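Local coordinates for protein alginate lyase, family PL7 (Zobellia galactanivorans, PDB 4BE3) that cleaves alginate by beta-elimination as an exolytic polysaccharide lyase of family PL7, at residues 185-199 / 203-217. Sequence-based numbering, arbitrary orientation. Where two conformers were deposited one is given.
Sequences EEFSYEINVYEGIMY and SSEGHKTIKFTKNLL
K214 and M198 exchange paired backbone hydrogen bonds (M198 N to K214 O 2.8 Å, K214 N to M198 O 2.7 Å) in an antiparallel beta meander, a worked example of how an outermost strand, 210-215, is zipped onto one sheet of the PL7 beta-jelly roll. L216 N continues the ladder to G196 O, in the type I' turn joining strands 187-194 and 197-203; the adjoining ladder, between those two strands, has its own hydrogen-bonded pair, S188 with S203. Side chains alternate between the faces. On one, M198 bends at chi3 (68°) to lay CE against K214 CB; L216, just past the strand, packs on M198 CB and V193. On the other, I197 CG2 meets T213 CG2 tightly at 3.5 Å and sits above one face of the Y199 ring, offset toward its rim. Polar side chains tie down the type II turn S204-H207: S204 OG donates to E186 O in the carbonyl plane, and H207 NE2 donates to E185 OE2, 2.8 Å away. Replacing E185 with alanine would probably leave H207 NE2 without its acceptor and the water that links E185 OE2 to E205 O with one acceptor fewer. That carboxylate oxygen lies in the imidazole plane, yet NE2 approaches it from 49° above the carboxylate plane.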
ATOM      1  N   GLU A 185       2.750  -5.141 -32.596  1.00 24.20           N
ATOM      2  CA  GLU A 185       2.114  -6.422 -32.184  1.00 23.47           C
ATOM      3  C   GLU A 185       1.743  -6.365 -30.679  1.00 24.39           C
ATOM      4  O   GLU A 185       2.620  -6.124 -29.839  1.00 25.02           O
ATOM      5  CB  GLU A 185       3.052  -7.598 -32.394  1.00 24.80           C
ATOM      6  CG  GLU A 185       2.396  -8.932 -32.074  1.00 27.94           C
ATOM      7  CD  GLU A 185       3.217 -10.162 -32.526  1.00 32.91           C
ATOM      8  OE1 GLU A 185       4.400 -10.023 -32.980  1.00 29.06           O
ATOM      9  OE2 GLU A 185       2.637 -11.256 -32.563  1.00 29.79           O
ATOM     10  N   GLU A 186       0.456  -6.589 -30.329  1.00 24.81           N
ATOM     11  CA  GLU A 186       0.014  -6.502 -28.950  0.50 23.35           C
ATOM     12  C   GLU A 186       0.616  -7.551 -28.054  1.00 24.44           C
ATOM     13  O   GLU A 186       0.638  -8.723 -28.412  1.00 23.38           O
ATOM     14  CB  GLU A 186      -1.532  -6.671 -28.914  0.50 23.83           C
ATOM     15  CG  GLU A 186      -2.167  -5.487 -29.537  0.50 22.47           C
ATOM     16  CD  GLU A 186      -3.696  -5.322 -29.295  0.50 25.39           C
ATOM     17  OE1 GLU A 186      -4.210  -5.652 -28.244  0.50 28.94           O
ATOM     18  OE2 GLU A 186      -4.344  -4.770 -30.189  0.50 26.18           O
ATOM     19  N   PHE A 187       1.034  -7.173 -26.815  1.00 20.95           N
ATOM     20  CA  PHE A 187       1.311  -8.204 -25.807  1.00 20.48           C
ATOM     21  C   PHE A 187       0.927  -7.613 -24.424  1.00 20.94           C
ATOM     22  O   PHE A 187       0.679  -6.385 -24.328  1.00 21.71           O
ATOM     23  CB  PHE A 187       2.824  -8.652 -25.826  1.00 18.71           C
ATOM     24  CG  PHE A 187       3.817  -7.542 -25.575  1.00 19.49           C
ATOM     25  CD1 PHE A 187       4.186  -6.723 -26.637  1.00 19.66           C
ATOM     26  CD2 PHE A 187       4.342  -7.364 -24.288  1.00 18.89           C
ATOM     27  CE1 PHE A 187       5.171  -5.711 -26.432  1.00 22.12           C
ATOM     28  CE2 PHE A 187       5.345  -6.358 -24.067  1.00 19.61           C
ATOM     29  CZ  PHE A 187       5.768  -5.556 -25.148  1.00 19.52           C
ATOM     30  N   SER A 188       0.807  -8.519 -23.456  1.00 19.80           N
ATOM     31  CA  SER A 188       0.422  -8.135 -22.088  1.00 21.86           C
ATOM     32  C   SER A 188       1.509  -8.570 -21.129  1.00 19.87           C
ATOM     33  O   SER A 188       2.111  -9.611 -21.342  1.00 21.34           O
ATOM     34  CB  SER A 188      -0.885  -8.919 -21.771  1.00 21.95           C
ATOM     35  OG  SER A 188      -1.865  -8.330 -22.694  1.00 26.66           O
ATOM     36  N   TYR A 189       1.649  -7.882 -19.980  1.00 18.32           N
ATOM     37  CA  TYR A 189       2.430  -8.350 -18.899  1.00 16.82           C
ATOM     38  C   TYR A 189       1.591  -8.122 -17.618  1.00 19.41           C
ATOM     39  O   TYR A 189       0.678  -7.233 -17.558  1.00 20.16           O
ATOM     40  CB  TYR A 189       3.815  -7.673 -18.820  1.00 18.62           C
ATOM     41  CG  TYR A 189       3.814  -6.217 -18.597  1.00 18.23           C
ATOM     42  CD1 TYR A 189       3.578  -5.708 -17.249  1.00 18.89           C
ATOM     43  CD2 TYR A 189       4.254  -5.338 -19.565  1.00 17.62           C
ATOM     44  CE1 TYR A 189       3.657  -4.312 -16.955  1.00 18.96           C
ATOM     45  CE2 TYR A 189       4.336  -3.898 -19.302  1.00 16.82           C
ATOM     46  CZ  TYR A 189       4.014  -3.430 -17.968  1.00 16.88           C
ATOM     47  OH  TYR A 189       4.175  -2.064 -17.775  1.00 17.54           O
ATOM     48  N   GLU A 190       1.911  -8.933 -16.663  1.00 18.00           N
ATOM     49  CA  GLU A 190       1.453  -8.681 -15.281  1.00 19.98           C
ATOM     50  C   GLU A 190       2.590  -8.851 -14.362  1.00 18.49           C
ATOM     51  O   GLU A 190       3.315  -9.897 -14.436  1.00 20.46           O
ATOM     52  CB  GLU A 190       0.376  -9.756 -14.952  1.00 20.98           C
ATOM     53  CG  GLU A 190      -0.170  -9.601 -13.477  1.00 21.69           C
ATOM     54  CD  GLU A 190      -1.238 -10.650 -13.183  1.00 26.67           C
ATOM     55  OE1 GLU A 190      -2.370 -10.547 -13.631  1.00 26.61           O
ATOM     56  OE2 GLU A 190      -0.860 -11.718 -12.605  1.00 29.75           O
ATOM     57  N   ILE A 191       2.786  -7.874 -13.454  1.00 17.75           N
ATOM     58  CA  ILE A 191       3.783  -8.027 -12.416  1.00 15.98           C
ATOM     59  C   ILE A 191       2.917  -8.112 -11.090  1.00 20.52           C
ATOM     60  O   ILE A 191       2.298  -7.110 -10.743  1.00 20.41           O
ATOM     61  CB  ILE A 191       4.634  -6.807 -12.266  1.00 15.63           C
ATOM     62  CG1 ILE A 191       5.324  -6.524 -13.686  1.00 18.09           C
ATOM     63  CG2 ILE A 191       5.716  -7.010 -11.081  1.00 17.69           C
ATOM     64  CD1 ILE A 191       6.066  -5.142 -13.669  1.00 19.48           C
ATOM     65  N   ASN A 192       2.915  -9.301 -10.500  1.00 19.81           N
ATOM     66  CA  ASN A 192       2.086  -9.540  -9.259  1.00 19.38           C
ATOM     67  C   ASN A 192       2.984  -9.826  -8.103  1.00 19.96           C
ATOM     68  O   ASN A 192       3.614 -10.927  -8.021  1.00 20.39           O
ATOM     69  CB  ASN A 192       1.184 -10.743  -9.626  1.00 20.10           C
ATOM     70  CG  ASN A 192       0.403 -11.222  -8.383  1.00 24.56           C
ATOM     71  OD1 ASN A 192       0.203 -10.392  -7.480  1.00 22.74           O
ATOM     72  ND2 ASN A 192       0.062 -12.504  -8.287  1.00 22.90           N
ATOM     73  N   VAL A 193       3.162  -8.865  -7.194  1.00 21.11           N
ATOM     74  CA  VAL A 193       4.064  -9.109  -6.048  1.00 19.37           C
ATOM     75  C   VAL A 193       3.135  -9.423  -4.874  1.00 22.74           C
ATOM     76  O   VAL A 193       2.315  -8.576  -4.531  1.00 21.38           O
ATOM     77  CB  VAL A 193       4.930  -7.876  -5.691  1.00 19.48           C
ATOM     78  CG1 VAL A 193       5.786  -8.182  -4.458  1.00 21.65           C
ATOM     79  CG2 VAL A 193       5.884  -7.589  -6.976  1.00 18.83           C
ATOM     80  N   TYR A 194       3.222 -10.627  -4.397  1.00 22.41           N
ATOM     81  CA  TYR A 194       2.380 -11.086  -3.264  1.00 23.57           C
ATOM     82  C   TYR A 194       3.241 -11.640  -2.173  1.00 27.08           C
ATOM     83  O   TYR A 194       3.996 -12.619  -2.396  1.00 27.15           O
ATOM     84  CB  TYR A 194       1.418 -12.139  -3.834  1.00 24.61           C
ATOM     85  CG  TYR A 194       0.483 -12.628  -2.746  1.00 29.06           C
ATOM     86  CD1 TYR A 194      -0.469 -11.762  -2.232  1.00 33.04           C
ATOM     87  CD2 TYR A 194       0.609 -13.914  -2.246  1.00 34.08           C
ATOM     88  CE1 TYR A 194      -1.353 -12.230  -1.214  1.00 38.24           C
ATOM     89  CE2 TYR A 194      -0.251 -14.388  -1.221  1.00 38.29           C
ATOM     90  CZ  TYR A 194      -1.203 -13.531  -0.755  1.00 39.60           C
ATOM     91  OH  TYR A 194      -2.047 -13.980   0.233  1.00 48.38           O
ATOM     92  N   GLU A 195       3.159 -11.020  -0.954  1.00 27.16           N
ATOM     93  CA  GLU A 195       3.947 -11.428   0.131  1.00 27.43           C
ATOM     94  C   GLU A 195       5.458 -11.520  -0.222  1.00 26.87           C
ATOM     95  O   GLU A 195       6.145 -12.449   0.176  1.00 28.78           O
ATOM     96  CB  GLU A 195       3.441 -12.788   0.653  1.00 30.14           C
ATOM     97  CG  GLU A 195       2.036 -12.517   1.193  1.00 32.13           C
ATOM     98  CD  GLU A 195       1.465 -13.740   1.966  1.00 44.29           C
ATOM     99  OE1 GLU A 195       1.945 -14.902   1.837  1.00 40.78           O
ATOM    100  OE2 GLU A 195       0.484 -13.521   2.654  1.00 41.27           O
ATOM    101  N   GLY A 196       5.914 -10.555  -0.966  1.00 25.66           N
ATOM    102  CA  GLY A 196       7.340 -10.432  -1.183  1.00 27.16           C
ATOM    103  C   GLY A 196       7.830 -11.274  -2.380  1.00 25.15           C
ATOM    104  O   GLY A 196       9.041 -11.255  -2.638  1.00 25.55           O
ATOM    105  N   ILE A 197       6.936 -12.028  -2.998  1.00 23.19           N
ATOM    106  CA  ILE A 197       7.339 -12.887  -4.149  1.00 24.04           C
ATOM    107  C   ILE A 197       6.728 -12.305  -5.421  1.00 23.06           C
ATOM    108  O   ILE A 197       5.558 -12.009  -5.503  1.00 22.02           O
ATOM    109  CB  ILE A 197       6.965 -14.369  -3.932  1.00 24.36           C
ATOM    110  CG1 ILE A 197       7.678 -14.928  -2.594  1.00 25.71           C
ATOM    111  CG2 ILE A 197       7.370 -15.145  -5.180  1.00 25.15           C
ATOM    112  CD1 ILE A 197       7.251 -16.360  -2.379  1.00 35.21           C
ATOM    113  N   MET A 198       7.561 -12.088  -6.467  1.00 20.95           N
ATOM    114  CA  MET A 198       7.130 -11.442  -7.671  1.00 19.69           C
ATOM    115  C   MET A 198       6.789 -12.580  -8.667  1.00 23.52           C
ATOM    116  O   MET A 198       7.678 -13.383  -9.003  1.00 24.17           O
ATOM    117  CB  MET A 198       8.351 -10.601  -8.252  1.00 20.03           C
ATOM    118  CG  MET A 198       7.942 -10.001  -9.628  1.00 20.56           C
ATOM    119  SD  MET A 198       9.199  -8.703 -10.007  1.00 23.66           S
ATOM    120  CE  MET A 198      10.756  -9.708 -10.285  1.00 21.33           C
ATOM    121  N   TYR A 199       5.539 -12.646  -9.102  1.00 21.30           N
ATOM    122  CA  TYR A 199       5.062 -13.606 -10.046  1.00 23.32           C
ATOM    123  C   TYR A 199       4.783 -12.820 -11.344  1.00 22.20           C
ATOM    124  O   TYR A 199       3.927 -11.859 -11.406  1.00 21.41           O
ATOM    125  CB  TYR A 199       3.697 -14.174  -9.560  1.00 21.24           C
ATOM    126  CG  TYR A 199       3.842 -14.894  -8.259  1.00 25.73           C
ATOM    127  CD1 TYR A 199       4.321 -16.214  -8.226  1.00 25.33           C
ATOM    128  CD2 TYR A 199       3.533 -14.248  -7.069  1.00 26.66           C
ATOM    129  CE1 TYR A 199       4.488 -16.940  -6.996  1.00 28.15           C
ATOM    130  CE2 TYR A 199       3.678 -14.933  -5.810  1.00 28.13           C
ATOM    131  CZ  TYR A 199       4.150 -16.271  -5.817  1.00 30.45           C
ATOM    132  OH  TYR A 199       4.324 -16.898  -4.645  1.00 28.14           O
ATOM    133  N   SER A 203       1.874 -12.541 -21.970  1.00 22.20           N
ATOM    134  CA  SER A 203       1.049 -13.278 -22.945  0.50 22.25           C
ATOM    135  C   SER A 203       0.921 -12.448 -24.205  1.00 23.55           C
ATOM    136  O   SER A 203       1.042 -11.208 -24.191  1.00 22.15           O
ATOM    137  CB  SER A 203      -0.360 -13.543 -22.304  0.50 22.93           C
ATOM    138  OG  SER A 203      -1.007 -12.306 -22.062  0.50 18.97           O
ATOM    139  N   SER A 204       0.708 -13.125 -25.324  1.00 22.94           N
ATOM    140  CA  SER A 204       0.531 -12.444 -26.581  1.00 24.76           C
ATOM    141  C   SER A 204      -0.123 -13.444 -27.567  1.00 27.63           C
ATOM    142  O   SER A 204       0.215 -14.612 -27.569  1.00 26.98           O
ATOM    143  CB  SER A 204       1.854 -11.990 -27.152  1.00 23.51           C
ATOM    144  OG  SER A 204       1.658 -11.306 -28.383  1.00 25.13           O
ATOM    145  N   GLU A 205      -1.128 -12.980 -28.289  1.00 29.38           N
ATOM    146  CA  GLU A 205      -1.881 -13.937 -29.122  1.00 33.02           C
ATOM    147  C   GLU A 205      -0.928 -14.672 -30.120  1.00 31.98           C
ATOM    148  O   GLU A 205      -0.127 -14.076 -30.879  1.00 30.74           O
ATOM    149  CB  GLU A 205      -2.977 -13.166 -29.847  1.00 37.15           C
ATOM    150  CG  GLU A 205      -3.666 -13.889 -31.004  1.00 52.90           C
ATOM    151  CD  GLU A 205      -4.487 -15.070 -30.565  1.00 72.58           C
ATOM    152  OE1 GLU A 205      -4.927 -15.059 -29.382  1.00 79.72           O
ATOM    153  OE2 GLU A 205      -4.674 -16.003 -31.404  1.00 76.40           O
ATOM    154  N   GLY A 206      -0.996 -15.994 -30.093  1.00 31.27           N
ATOM    155  CA  GLY A 206      -0.188 -16.722 -31.042  1.00 36.58           C
ATOM    156  C   GLY A 206       1.190 -17.062 -30.492  1.00 35.42           C
ATOM    157  O   GLY A 206       1.959 -17.702 -31.164  1.00 34.16           O
ATOM    158  N   HIS A 207       1.510 -16.627 -29.280  1.00 28.73           N
ATOM    159  CA  HIS A 207       2.715 -16.935 -28.594  1.00 29.16           C
ATOM    160  C   HIS A 207       2.445 -17.594 -27.293  1.00 26.63           C
ATOM    161  O   HIS A 207       1.344 -17.533 -26.773  1.00 27.35           O
ATOM    162  CB  HIS A 207       3.529 -15.640 -28.263  1.00 27.16           C
ATOM    163  CG  HIS A 207       3.834 -14.837 -29.521  1.00 27.94           C
ATOM    164  ND1 HIS A 207       4.898 -15.082 -30.290  1.00 30.60           N
ATOM    165  CD2 HIS A 207       3.116 -13.815 -30.158  1.00 30.59           C
ATOM    166  CE1 HIS A 207       4.888 -14.210 -31.355  1.00 29.26           C
ATOM    167  NE2 HIS A 207       3.807 -13.456 -31.261  1.00 29.86           N
ATOM    168  N   LYS A 208       3.451 -18.294 -26.781  1.00 26.07           N
ATOM    169  CA  LYS A 208       3.275 -19.008 -25.527  1.00 27.47           C
ATOM    170  C   LYS A 208       3.164 -18.011 -24.370  1.00 24.05           C
ATOM    171  O   LYS A 208       3.803 -16.977 -24.351  1.00 25.87           O
ATOM    172  CB  LYS A 208       4.510 -19.822 -25.160  1.00 31.01           C
ATOM    173  CG  LYS A 208       4.867 -20.965 -26.137  1.00 47.60           C
ATOM    174  CD  LYS A 208       3.796 -22.048 -26.287  1.00 66.05           C
ATOM    175  CE  LYS A 208       4.243 -23.140 -27.284  1.00 67.99           C
ATOM    176  NZ  LYS A 208       3.557 -24.409 -26.931  1.00 73.16           N
ATOM    177  N   THR A 209       2.294 -18.314 -23.430  1.00 24.80           N
ATOM    178  CA  THR A 209       2.249 -17.455 -22.180  1.00 24.22           C
ATOM    179  C   THR A 209       3.386 -17.922 -21.311  1.00 24.59           C
ATOM    180  O   THR A 209       3.577 -19.154 -21.061  1.00 25.44           O
ATOM    181  CB  THR A 209       0.912 -17.763 -21.472  1.00 24.61           C
ATOM    182  OG1 THR A 209      -0.125 -17.182 -22.245  1.00 28.25           O
ATOM    183  CG2 THR A 209       0.908 -17.096 -20.097  1.00 24.90           C
ATOM    184  N   ILE A 210       4.160 -17.010 -20.795  1.00 22.39           N
ATOM    185  CA  ILE A 210       5.364 -17.381 -20.109  1.00 23.48           C
ATOM    186  C   ILE A 210       5.309 -16.817 -18.684  1.00 23.22           C
ATOM    187  O   ILE A 210       4.925 -15.627 -18.546  1.00 22.90           O
ATOM    188  CB  ILE A 210       6.571 -16.670 -20.706  1.00 24.38           C
ATOM    189  CG1 ILE A 210       6.669 -16.776 -22.267  1.00 30.24           C
ATOM    190  CG2 ILE A 210       7.854 -17.242 -20.074  1.00 26.13           C
ATOM    191  CD1 ILE A 210       6.851 -18.159 -22.676  1.00 30.58           C
ATOM    192  N   LYS A 211       5.612 -17.625 -17.691  1.00 23.11           N
ATOM    193  CA  LYS A 211       5.485 -17.151 -16.275  1.00 22.18           C
ATOM    194  C   LYS A 211       6.810 -17.250 -15.581  1.00 22.67           C
ATOM    195  O   LYS A 211       7.614 -18.214 -15.905  1.00 22.58           O
ATOM    196  CB  LYS A 211       4.510 -18.115 -15.566  1.00 23.90           C
ATOM    197  CG  LYS A 211       3.031 -17.844 -16.025  1.00 27.00           C
ATOM    198  CD  LYS A 211       2.066 -18.697 -15.179  1.00 32.04           C
ATOM    199  CE  LYS A 211       0.705 -18.492 -15.894  1.00 38.79           C
ATOM    200  NZ  LYS A 211      -0.442 -19.190 -15.252  1.00 44.88           N
ATOM    201  N   PHE A 212       7.070 -16.427 -14.555  1.00 21.07           N
ATOM    202  CA  PHE A 212       8.328 -16.521 -13.804  1.00 20.72           C
ATOM    203  C   PHE A 212       7.969 -16.275 -12.307  1.00 22.15           C
ATOM    204  O   PHE A 212       7.035 -15.509 -12.039  1.00 22.55           O
ATOM    205  CB  PHE A 212       9.323 -15.406 -14.159  1.00 20.43           C
ATOM    206  CG  PHE A 212       9.737 -15.477 -15.620  1.00 22.74           C
ATOM    207  CD1 PHE A 212      10.798 -16.288 -15.996  1.00 22.54           C
ATOM    208  CD2 PHE A 212       8.997 -14.825 -16.574  1.00 21.26           C
ATOM    209  CE1 PHE A 212      11.148 -16.390 -17.387  1.00 23.42           C
ATOM    210  CE2 PHE A 212       9.326 -14.926 -17.994  1.00 21.41           C
ATOM    211  CZ  PHE A 212      10.461 -15.723 -18.333  1.00 22.01           C
ATOM    212  N   THR A 213       8.815 -16.750 -11.425  1.00 21.68           N
ATOM    213  CA  THR A 213       8.641 -16.467  -9.945  1.00 21.77           C
ATOM    214  C   THR A 213       9.936 -15.976  -9.473  1.00 24.05           C
ATOM    215  O   THR A 213      11.008 -16.644  -9.682  1.00 26.03           O
ATOM    216  CB  THR A 213       8.240 -17.728  -9.192  1.00 25.83           C
ATOM    217  OG1 THR A 213       7.016 -18.184  -9.716  1.00 26.17           O
ATOM    218  CG2 THR A 213       8.136 -17.480  -7.663  1.00 26.08           C
ATOM    219  N   LYS A 214       9.996 -14.847  -8.794  1.00 22.25           N
ATOM    220  CA  LYS A 214      11.292 -14.372  -8.241  1.00 22.76           C
ATOM    221  C   LYS A 214      11.042 -13.834  -6.815  1.00 23.94           C
ATOM    222  O   LYS A 214      10.261 -12.888  -6.650  1.00 23.32           O
ATOM    223  CB  LYS A 214      11.794 -13.238  -9.152  1.00 23.04           C
ATOM    224  CG  LYS A 214      13.065 -12.515  -8.656  1.00 25.02           C
ATOM    225  CD  LYS A 214      14.289 -13.393  -8.675  1.00 25.74           C
ATOM    226  CE  LYS A 214      15.565 -12.652  -8.159  1.00 25.58           C
ATOM    227  NZ  LYS A 214      16.753 -13.606  -8.053  1.00 26.75           N
ATOM    228  N   ASN A 215      11.705 -14.436  -5.802  1.00 23.15           N
ATOM    229  CA  ASN A 215      11.498 -13.986  -4.430  1.00 25.26           C
ATOM    230  C   ASN A 215      12.247 -12.683  -4.231  1.00 27.36           C
ATOM    231  O   ASN A 215      13.446 -12.613  -4.468  1.00 28.64           O
ATOM    232  CB  ASN A 215      12.099 -15.062  -3.566  1.00 27.91           C
ATOM    233  CG  ASN A 215      11.773 -14.836  -2.111  1.00 32.37           C
ATOM    234  OD1 ASN A 215      11.699 -13.722  -1.636  1.00 31.55           O
ATOM    235  ND2 ASN A 215      11.622 -15.935  -1.386  1.00 36.03           N
ATOM    236  N   LEU A 216      11.558 -11.612  -3.830  1.00 22.35           N
ATOM    237  CA  LEU A 216      12.268 -10.338  -3.604  1.00 22.76           C
ATOM    238  C   LEU A 216      12.748 -10.107  -2.146  1.00 23.62           C
ATOM    239  O   LEU A 216      13.388  -9.075  -1.881  1.00 25.28           O
ATOM    240  CB  LEU A 216      11.316  -9.212  -3.917  1.00 20.64           C
ATOM    241  CG  LEU A 216      10.679  -9.219  -5.349  1.00 20.96           C
ATOM    242  CD1 LEU A 216       9.817  -7.938  -5.540  1.00 21.15           C
ATOM    243  CD2 LEU A 216      11.955  -9.171  -6.360  1.00 22.29           C
ATOM    244  N   LEU A 217      12.534 -11.161  -1.305  1.00 24.51           N
ATOM    245  CA  LEU A 217      12.917 -11.082   0.106  1.00 27.89           C
ATOM    246  C   LEU A 217      14.155 -11.873   0.447  1.00 31.17           C
ATOM    247  O   LEU A 217      14.649 -11.717   1.566  1.00 30.73           O
ATOM    248  CB  LEU A 217      11.774 -11.654   0.999  1.00 25.78           C
ATOM    249  CG  LEU A 217      10.350 -11.063   0.795  1.00 27.95           C
ATOM    250  CD1 LEU A 217       9.350 -11.660   1.845  1.00 26.86           C
ATOM    251  CD2 LEU A 217      10.347  -9.541   0.907  1.00 27.15           C
TER
HETATM  252  O   HOH W   1       0.154 -11.568 -31.733  1.00 30.15           O
HETATM  253  O   HOH W   2      -1.916 -10.244 -28.418  1.00 40.05           O